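Local coordinates for A-type flavoprotein (PDB 2Q9U) that scavenges oxygen as a flavodiiron protein, probably passing electrons from bound FMN to a mu-oxo-diiron centre where dioxygen is reduced, at residues A[196-199]-A[200-204]; A[245-248]-A[249-252]; A[295-298]-A[299-302]. All coordinates share one frame; numbering follows the deposited sequence.

Three local turns of three helices illustrate how the chemistry of a helix changes with its place in the fold. Contact 1, buried near the middle of the chain, combines doubly used carbonyls with aromatic packing beside the diiron centre. Contacts 2 and 3 are partly buried and sit at helix ends, where salt bridges appear: contact 2 takes in the closing turn of helix 236-250, and contact 3 the opening turn of helix 298-306. The helix of contact 1 touches both others, through Thr200 and Leu204 against Tyr246 and Trp249, and through Asn202 against Thr299 and Ala302. Contacts 2 and 3 do not meet, their nearest atoms being about 9 Å apart.

Contact 1 (A[196-199]-A[200-204]); sequences FKEY and TANIL. With NO3 (nitrate ion), chain C.
Glu198 O is gripped twice by one residue: Asn202 ND2 reaches it at 2.8 Å along an almost straight N-H line (173°), while the backbone Asn202 N bonds to the same oxygen from the opposite face of the carbonyl plane. The oxygen lies within the Asn202 amide plane, and a chi1 of -79°, with CG beside the backbone N, swings the amide back along the helix to it. ND2 also serves Thr299 O, and OD1 bonds to Tyr332 OH, so the amide is fixed from both ends and ties helix 189-204 to the flavodoxin-like part of the chain. Phe196 O shows the same economy two residues earlier, taking Thr200 OG1 at 2.8 Å and Thr200 N at 3.0 Å, again from opposite faces; this is the familiar return of a helical threonine hydroxyl to the carbonyl four residues before it. Helix 189-204 belongs to the metallo-beta-lactamase-like half, with a wider, pi-type turn at 200-204. There Ile203 lays CG1 over the middle of the Tyr199 ring, 3.8 Å from the centroid and 8° off the normal, a CH-pi contact placed four residues along. With Tyr199 CG anti to the backbone N, the ring projects outward, one face against Ile203, and touches the mu-oxo-diiron group. At the ring edge, Tyr199 OH stands 3.0 Å from O2 of a nitrate ion, a weak interaction; the anion, probably from the crystallisation liquor, is also held by His31 NE2, and Ile203 CD1 approaches its O1 to 3.6 Å.

Contact 2 (A[245-248]-A[249-252]); sequences EYDR and WSKG
Lys251 folds back along Asp247, and each of its carbons can be traced against that residue. Its CB sits 3.6 Å from Asp247 O; CG comes closer to the same oxygen, at 3.4 Å, and CD is still beside it. CE then passes on to the carboxylate, 3.5 Å from Asp247 OD1. At the tip NZ forms a forked salt bridge, 3.1 Å from both Asp247 OD1 and Asp247 OD2, and each oxygen offers its syn lone pair. The lysine chain is extended beyond CG, and the aspartate meets it with CG turned anti to the backbone N (chi1 -173°), which holds the carboxylate out from the helix, where the lysine tip meets it. The backbone beneath is the C-terminal end of helix 236-250, closed by a Schellman motif: Gly252 takes a positive phi of 71°, which glycine tolerates readily, and two bonds run back into the last turn. The chain then proceeds toward strand 258-263 of the flavodoxin-like sheet. Ser250 adds a second tie to Asp247, its OG donating to Asp247 O at 2.8 Å, and one water donates both to Ser250 OG and to Asp247 OD1, so the same carboxylate oxygen serves lysine and solvent. Beyond the salt bridge, Tyr246 CD1 and Trp249 CE3 pack at 4.2 Å on the buried flank, which faces helices 189-204 and 208-219. Tyr246 points its hydroxyl to Phe173 N. Another charged pair lies on the preceding turn, where Arg248 NH2 bonds to Glu245 OE1 at 2.8 Å, meeting the oxygen on its anti side, tilted from the carboxylate plane.

Contact 3 (A[295-298]-A[299-302]); sequences SSDI and TKVA
Asp297 divides its two carboxylate oxygens between backbone and side chain of Lys300. OD1 accepts from Lys300 N at 2.9 Å, met nearly head-on along the C-O bond, whereas OD2 takes Lys300 NZ at 2.7 Å on its syn lone pair in a salt bridge. A chi1 of 58° sets the carboxylate there: CG lies between the backbone N and the carbonyl carbon, turning the group toward the N-H of Lys300 in the first turn. The split itself follows from the rotation of the carboxylate and from the lysine, which runs extended until chi4 (68°) bends its ammonium to OD2; NZ has a second salt bridge, to Asp36. This is an N-cap. Asp297 introduces helix 298-306, the connection between strands 287-292 and 310-314 in the parallel flavodoxin-like sheet, and its negative charge probably suits the positive end of the helix dipole. Its backbone contributes as well, Asp297 O receiving Val301 N at 3.1 Å in the carbonyl plane. Val301 CG2, on the side of its backbone N, lies 3.4 Å from that same Asp297 O. Around the cap, Thr299 CB rests against Asp297 OD1 while its hydroxyl bonds to His34 N, and Ile298 packs on Tyr332 and on Pro324 of a third subunit.

Contact 1 (A[196-199]-A[200-204])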
ATOM      1  N   PHE A 196      19.715  -0.553  13.689  1.00  9.90           N
ATOM      2  CA  PHE A 196      20.000  -1.122  15.019  1.00 10.55           C
ATOM      3  C   PHE A 196      19.141  -0.374  16.054  1.00 10.49           C
ATOM      4  O   PHE A 196      18.536  -0.978  16.941  1.00  9.60           O
ATOM      5  CB  PHE A 196      21.501  -0.976  15.304  1.00 10.77           C
ATOM      6  CG  PHE A 196      21.930  -1.347  16.718  1.00 13.63           C
ATOM      7  CD1 PHE A 196      21.838  -0.428  17.767  1.00 14.20           C
ATOM      8  CD2 PHE A 196      22.474  -2.607  16.978  1.00 13.61           C
ATOM      9  CE1 PHE A 196      22.282  -0.769  19.057  1.00 15.38           C
ATOM     10  CE2 PHE A 196      22.937  -2.945  18.262  1.00 14.17           C
ATOM     11  CZ  PHE A 196      22.830  -2.030  19.291  1.00 10.13           C
ATOM     12  N   LYS A 197      19.080   0.951  15.916  1.00 10.07           N
ATOM     13  CA  LYS A 197      18.202   1.792  16.763  1.00 10.79           C
ATOM     14  C   LYS A 197      16.718   1.530  16.536  1.00 10.17           C
ATOM     15  O   LYS A 197      15.918   1.502  17.490  1.00 10.44           O
ATOM     16  CB  LYS A 197      18.491   3.280  16.555  1.00 11.51           C
ATOM     17  CG  LYS A 197      19.806   3.740  17.159  1.00 12.69           C
ATOM     18  CD  LYS A 197      20.047   5.224  16.811  1.00 14.21           C
ATOM     19  CE  LYS A 197      21.433   5.685  17.200  1.00 14.57           C
ATOM     20  NZ  LYS A 197      21.732   7.094  16.734  1.00 17.44           N
ATOM     21  N   GLU A 198      16.330   1.321  15.277  1.00 10.02           N
ATOM     22  CA  GLU A 198      14.921   1.029  15.013  1.00 10.47           C
ATOM     23  C   GLU A 198      14.541  -0.298  15.696  1.00  9.47           C
ATOM     24  O   GLU A 198      13.436  -0.445  16.253  1.00  8.76           O
ATOM     25  CB  GLU A 198      14.644   0.976  13.500  1.00  9.74           C
ATOM     26  CG  GLU A 198      13.147   1.049  13.154  1.00 12.89           C
ATOM     27  CD  GLU A 198      12.910   0.944  11.664  1.00 14.05           C
ATOM     28  OE1 GLU A 198      13.254  -0.109  11.094  1.00 20.62           O
ATOM     29  OE2 GLU A 198      12.396   1.911  11.067  1.00 17.82           O
ATOM     30  N   TYR A 199      15.444  -1.275  15.615  1.00  9.59           N
ATOM     31  CA  TYR A 199      15.181  -2.581  16.253  1.00 10.85           C
ATOM     32  C   TYR A 199      15.043  -2.424  17.776  1.00  9.99           C
ATOM     33  O   TYR A 199      14.098  -2.951  18.402  1.00 10.52           O
ATOM     34  CB  TYR A 199      16.299  -3.565  15.920  1.00 12.32           C
ATOM     35  CG  TYR A 199      15.968  -4.960  16.343  1.00 12.93           C
ATOM     36  CD1 TYR A 199      16.202  -5.388  17.658  1.00 13.98           C
ATOM     37  CD2 TYR A 199      15.428  -5.874  15.420  1.00 13.86           C
ATOM     38  CE1 TYR A 199      15.901  -6.702  18.061  1.00 15.83           C
ATOM     39  CE2 TYR A 199      15.133  -7.185  15.805  1.00 15.44           C
ATOM     40  CZ  TYR A 199      15.364  -7.589  17.130  1.00 17.58           C
ATOM     41  OH  TYR A 199      15.053  -8.889  17.478  1.00 17.76           O
ATOM     42  N   THR A 200      15.980  -1.698  18.371  1.00 10.59           N
ATOM     43  CA  THR A 200      15.958  -1.430  19.820  1.00 11.18           C
ATOM     44  C   THR A 200      14.637  -0.783  20.254  1.00 11.53           C
ATOM     45  O   THR A 200      13.971  -1.244  21.199  1.00 11.43           O
ATOM     46  CB  THR A 200      17.114  -0.513  20.234  1.00 11.06           C
ATOM     47  OG1 THR A 200      18.336  -1.065  19.748  1.00 11.83           O
ATOM     48  CG2 THR A 200      17.179  -0.430  21.760  1.00 13.80           C
ATOM     49  N   ALA A 201      14.267   0.288  19.548  1.00 11.26           N
ATOM     50  CA  ALA A 201      13.045   1.034  19.840  1.00 11.48           C
ATOM     51  C   ALA A 201      11.796   0.150  19.770  1.00 11.34           C
ATOM     52  O   ALA A 201      10.924   0.236  20.647  1.00 12.34           O
ATOM     53  CB  ALA A 201      12.917   2.251  18.825  1.00 11.14           C
ATOM     54  N   ASN A 202      11.719  -0.717  18.749  1.00 10.46           N
ATOM     55  CA  ASN A 202      10.488  -1.478  18.452  1.00 11.84           C
ATOM     56  C   ASN A 202      10.352  -2.806  19.157  1.00 12.71           C
ATOM     57  O   ASN A 202       9.243  -3.268  19.370  1.00 13.02           O
ATOM     58  CB  ASN A 202      10.364  -1.748  16.953  1.00 10.95           C
ATOM     59  CG  ASN A 202       9.864  -0.536  16.196  1.00 10.92           C
ATOM     60  OD1 ASN A 202       8.660  -0.341  16.050  1.00  9.75           O
ATOM     61  ND2 ASN A 202      10.792   0.283  15.714  1.00  8.61           N
ATOM     62  N   ILE A 203      11.477  -3.433  19.476  1.00 14.19           N
ATOM     63  CA  ILE A 203      11.457  -4.791  20.043  1.00 16.29           C
ATOM     64  C   ILE A 203      11.844  -4.751  21.519  1.00 16.64           C
ATOM     65  O   ILE A 203      11.245  -5.446  22.354  1.00 17.65           O
ATOM     66  CB  ILE A 203      12.363  -5.760  19.247  1.00 16.24           C
ATOM     67  CG1 ILE A 203      12.042  -5.691  17.727  1.00 18.25           C
ATOM     68  CG2 ILE A 203      12.292  -7.209  19.831  1.00 17.57           C
ATOM     69  CD1 ILE A 203      10.593  -5.985  17.388  1.00 18.28           C
ATOM     70  N   LEU A 204      12.809  -3.898  21.842  1.00 16.06           N
ATOM     71  CA  LEU A 204      13.415  -3.932  23.164  1.00 15.55           C
ATOM     72  C   LEU A 204      13.001  -2.789  24.063  1.00 15.56           C
ATOM     73  O   LEU A 204      13.451  -2.718  25.219  1.00 15.41           O
ATOM     74  CB  LEU A 204      14.956  -3.983  23.028  1.00 15.74           C
ATOM     75  CG  LEU A 204      15.589  -5.116  22.185  1.00 15.48           C
ATOM     76  CD1 LEU A 204      17.111  -4.894  22.031  1.00 14.11           C
ATOM     77  CD2 LEU A 204      15.308  -6.511  22.731  1.00 18.77           C
TER
HETATM   78  N   NO3 C 501      12.155 -10.219  16.691  1.00 19.33           N
HETATM   79  O1  NO3 C 501      11.379  -9.229  16.125  1.00 23.06           O
HETATM   80  O2  NO3 C 501      13.235 -10.677  15.984  1.00 19.23           O
HETATM   81  O3  NO3 C 501      11.915 -10.719  17.954  1.00 21.38           O

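Contact 2 (A[245-248]-A[249-252])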
ATOM      1  N   GLU A 245      25.681   2.342  22.247  1.00 13.78           N
ATOM      2  CA  GLU A 245      24.267   2.729  22.103  1.00 14.01           C
ATOM      3  C   GLU A 245      23.360   1.951  23.068  1.00 13.69           C
ATOM      4  O   GLU A 245      22.507   2.544  23.743  1.00 14.31           O
ATOM      5  CB  GLU A 245      23.801   2.540  20.651  1.00 13.58           C
ATOM      6  CG  GLU A 245      22.302   2.918  20.396  1.00 15.22           C
ATOM      7  CD  GLU A 245      22.004   4.405  20.575  1.00 16.35           C
ATOM      8  OE1 GLU A 245      22.937   5.225  20.447  1.00 18.14           O
ATOM      9  OE2 GLU A 245      20.832   4.757  20.832  1.00 17.60           O
ATOM     10  N   TYR A 246      23.496   0.625  23.107  1.00 13.43           N
ATOM     11  CA  TYR A 246      22.754  -0.170  24.091  1.00 14.31           C
ATOM     12  C   TYR A 246      23.021   0.305  25.526  1.00 15.06           C
ATOM     13  O   TYR A 246      22.106   0.378  26.365  1.00 16.33           O
ATOM     14  CB  TYR A 246      23.129  -1.645  23.981  1.00 13.63           C
ATOM     15  CG  TYR A 246      22.320  -2.470  23.033  1.00 14.23           C
ATOM     16  CD1 TYR A 246      21.133  -1.996  22.456  1.00 15.28           C
ATOM     17  CD2 TYR A 246      22.725  -3.773  22.737  1.00 15.88           C
ATOM     18  CE1 TYR A 246      20.395  -2.793  21.577  1.00 13.46           C
ATOM     19  CE2 TYR A 246      22.002  -4.572  21.888  1.00 15.35           C
ATOM     20  CZ  TYR A 246      20.838  -4.087  21.308  1.00 14.94           C
ATOM     21  OH  TYR A 246      20.149  -4.929  20.478  1.00 12.82           O
ATOM     22  N   ASP A 247      24.277   0.622  25.809  1.00 15.64           N
ATOM     23  CA  ASP A 247      24.639   1.091  27.159  1.00 16.69           C
ATOM     24  C   ASP A 247      23.945   2.411  27.523  1.00 16.50           C
ATOM     25  O   ASP A 247      23.359   2.525  28.604  1.00 17.85           O
ATOM     26  CB  ASP A 247      26.152   1.229  27.300  1.00 16.24           C
ATOM     27  CG  ASP A 247      26.563   1.553  28.732  1.00 20.95           C
ATOM     28  OD1 ASP A 247      26.228   0.745  29.620  1.00 22.89           O
ATOM     29  OD2 ASP A 247      27.171   2.627  28.963  1.00 23.31           O
ATOM     30  N   ARG A 248      24.016   3.394  26.626  1.00 16.57           N
ATOM     31  CA  ARG A 248      23.337   4.663  26.840  1.00 17.23           C
ATOM     32  C   ARG A 248      21.845   4.429  26.977  1.00 16.93           C
ATOM     33  O   ARG A 248      21.230   4.880  27.944  1.00 17.30           O
ATOM     34  CB  ARG A 248      23.629   5.668  25.719  1.00 17.29           C
ATOM     35  CG  ARG A 248      25.007   6.337  25.812  1.00 18.08           C
ATOM     36  CD  ARG A 248      25.172   7.430  24.733  1.00 17.80           C
ATOM     37  NE  ARG A 248      24.888   6.905  23.385  1.00 19.14           N
ATOM     38  CZ  ARG A 248      25.807   6.439  22.542  1.00 16.87           C
ATOM     39  NH1 ARG A 248      27.094   6.422  22.892  1.00 18.99           N
ATOM     40  NH2 ARG A 248      25.445   5.978  21.347  1.00 18.00           N
ATOM     41  N   TRP A 249      21.260   3.688  26.035  1.00 16.74           N
ATOM     42  CA  TRP A 249      19.818   3.443  26.090  1.00 15.97           C
ATOM     43  C   TRP A 249      19.392   2.747  27.384  1.00 16.39           C
ATOM     44  O   TRP A 249      18.398   3.146  27.997  1.00 16.38           O
ATOM     45  CB  TRP A 249      19.320   2.660  24.852  1.00 16.11           C
ATOM     46  CG  TRP A 249      17.950   2.100  25.090  1.00 13.83           C
ATOM     47  CD1 TRP A 249      16.781   2.811  25.221  1.00 13.64           C
ATOM     48  CD2 TRP A 249      17.616   0.723  25.284  1.00 13.79           C
ATOM     49  NE1 TRP A 249      15.735   1.951  25.471  1.00 14.70           N
ATOM     50  CE2 TRP A 249      16.216   0.663  25.524  1.00 13.88           C
ATOM     51  CE3 TRP A 249      18.364  -0.477  25.291  1.00 13.27           C
ATOM     52  CZ2 TRP A 249      15.544  -0.551  25.756  1.00 14.44           C
ATOM     53  CZ3 TRP A 249      17.690  -1.698  25.531  1.00 14.34           C
ATOM     54  CH2 TRP A 249      16.289  -1.720  25.763  1.00 14.24           C
ATOM     55  N   SER A 250      20.133   1.720  27.814  1.00 16.58           N
ATOM     56  CA  SER A 250      19.790   0.983  29.049  1.00 16.68           C
ATOM     57  C   SER A 250      19.791   1.918  30.275  1.00 17.94           C
ATOM     58  O   SER A 250      19.115   1.642  31.271  1.00 18.16           O
ATOM     59  CB  SER A 250      20.731  -0.190  29.313  1.00 16.37           C
ATOM     60  OG  SER A 250      22.064   0.259  29.542  1.00 19.11           O
ATOM     61  N   LYS A 251      20.538   3.014  30.174  1.00 17.93           N
ATOM     62  CA  LYS A 251      20.646   4.009  31.246  1.00 19.11           C
ATOM     63  C   LYS A 251      19.770   5.267  30.994  1.00 19.20           C
ATOM     64  O   LYS A 251      19.772   6.223  31.788  1.00 18.35           O
ATOM     65  CB  LYS A 251      22.117   4.375  31.413  1.00 18.85           C
ATOM     66  CG  LYS A 251      22.970   3.224  31.946  1.00 20.87           C
ATOM     67  CD  LYS A 251      24.436   3.556  31.823  1.00 23.26           C
ATOM     68  CE  LYS A 251      25.279   2.492  32.502  1.00 26.79           C
ATOM     69  NZ  LYS A 251      26.670   2.594  32.037  1.00 29.78           N
ATOM     70  N   GLY A 252      19.017   5.263  29.896  1.00 18.14           N
ATOM     71  CA  GLY A 252      18.166   6.408  29.575  1.00 18.27           C
ATOM     72  C   GLY A 252      18.943   7.634  29.132  1.00 17.93           C
ATOM     73  O   GLY A 252      18.449   8.766  29.215  1.00 18.77           O
TER
HETATM   74  O   HOH W   1      24.307  -0.700  31.055  1.00 18.38           O

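Contact 3 (A[295-298]-A[299-302])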
ATOM      1  N   SER A 295       1.074   8.924   6.200  1.00 12.62           N
ATOM      2  CA  SER A 295       2.306   8.693   5.445  1.00 12.98           C
ATOM      3  C   SER A 295       3.424   8.127   6.309  1.00 14.28           C
ATOM      4  O   SER A 295       4.590   8.163   5.918  1.00 16.90           O
ATOM      5  CB  SER A 295       2.780   9.981   4.764  1.00 13.06           C
ATOM      6  OG  SER A 295       2.792  11.052   5.691  1.00 13.48           O
ATOM      7  N   SER A 296       3.086   7.588   7.475  1.00 13.56           N
ATOM      8  CA  SER A 296       4.102   7.028   8.353  1.00 13.10           C
ATOM      9  C   SER A 296       3.573   5.709   8.881  1.00 12.82           C
ATOM     10  O   SER A 296       2.591   5.171   8.364  1.00 13.38           O
ATOM     11  CB  SER A 296       4.452   8.016   9.482  1.00 13.10           C
ATOM     12  OG  SER A 296       5.621   7.600  10.191  1.00 15.69           O
ATOM     13  N   ASP A 297       4.228   5.149   9.881  1.00 11.65           N
ATOM     14  CA  ASP A 297       3.752   3.909  10.440  1.00 11.60           C
ATOM     15  C   ASP A 297       4.259   3.830  11.869  1.00 11.27           C
ATOM     16  O   ASP A 297       5.137   4.608  12.254  1.00 10.51           O
ATOM     17  CB  ASP A 297       4.197   2.720   9.585  1.00 11.82           C
ATOM     18  CG  ASP A 297       5.712   2.629   9.444  1.00 15.65           C
ATOM     19  OD1 ASP A 297       6.396   2.516  10.482  1.00 15.75           O
ATOM     20  OD2 ASP A 297       6.214   2.653   8.295  1.00 15.43           O
ATOM     21  N   ILE A 298       3.704   2.906  12.641  1.00 10.10           N
ATOM     22  CA  ILE A 298       4.015   2.854  14.070  1.00 10.33           C
ATOM     23  C   ILE A 298       5.502   2.501  14.284  1.00  9.07           C
ATOM     24  O   ILE A 298       6.084   2.851  15.303  1.00  8.06           O
ATOM     25  CB  ILE A 298       3.071   1.841  14.824  1.00 10.20           C
ATOM     26  CG1 ILE A 298       3.145   0.434  14.172  1.00 10.59           C
ATOM     27  CG2 ILE A 298       1.616   2.408  14.911  1.00 10.80           C
ATOM     28  CD1 ILE A 298       2.525  -0.691  15.007  1.00 12.84           C
ATOM     29  N   THR A 299       6.107   1.788  13.330  1.00  8.85           N
ATOM     30  CA  THR A 299       7.528   1.427  13.441  1.00  9.76           C
ATOM     31  C   THR A 299       8.432   2.683  13.460  1.00 10.39           C
ATOM     32  O   THR A 299       9.395   2.786  14.239  1.00  9.67           O
ATOM     33  CB  THR A 299       7.958   0.473  12.295  1.00  8.60           C
ATOM     34  OG1 THR A 299       7.006  -0.604  12.211  1.00 10.68           O
ATOM     35  CG2 THR A 299       9.380  -0.091  12.547  1.00 12.08           C
ATOM     36  N   LYS A 300       8.101   3.628  12.593  1.00 10.37           N
ATOM     37  CA  LYS A 300       8.810   4.901  12.527  1.00 10.75           C
ATOM     38  C   LYS A 300       8.472   5.801  13.734  1.00 10.30           C
ATOM     39  O   LYS A 300       9.328   6.542  14.240  1.00  9.73           O
ATOM     40  CB  LYS A 300       8.512   5.552  11.166  1.00 11.32           C
ATOM     41  CG  LYS A 300       9.194   4.694  10.057  1.00 15.31           C
ATOM     42  CD  LYS A 300       8.866   5.078   8.633  1.00 20.15           C
ATOM     43  CE  LYS A 300       9.509   4.050   7.675  1.00 17.72           C
ATOM     44  NZ  LYS A 300       8.887   2.662   7.767  1.00 17.95           N
ATOM     45  N   VAL A 301       7.231   5.728  14.195  1.00  9.50           N
ATOM     46  CA  VAL A 301       6.848   6.455  15.420  1.00  9.66           C
ATOM     47  C   VAL A 301       7.770   6.004  16.585  1.00  8.87           C
ATOM     48  O   VAL A 301       8.316   6.836  17.348  1.00  8.84           O
ATOM     49  CB  VAL A 301       5.332   6.252  15.740  1.00 10.09           C
ATOM     50  CG1 VAL A 301       4.956   6.830  17.106  1.00  9.64           C
ATOM     51  CG2 VAL A 301       4.440   6.897  14.628  1.00 12.07           C
ATOM     52  N   ALA A 302       7.934   4.693  16.719  1.00  8.95           N
ATOM     53  CA  ALA A 302       8.810   4.126  17.767  1.00  9.49           C
ATOM     54  C   ALA A 302      10.241   4.590  17.547  1.00 10.12           C
ATOM     55  O   ALA A 302      10.880   5.080  18.464  1.00 10.27           O
ATOM     56  CB  ALA A 302       8.714   2.589  17.808  1.00  9.09           C
TER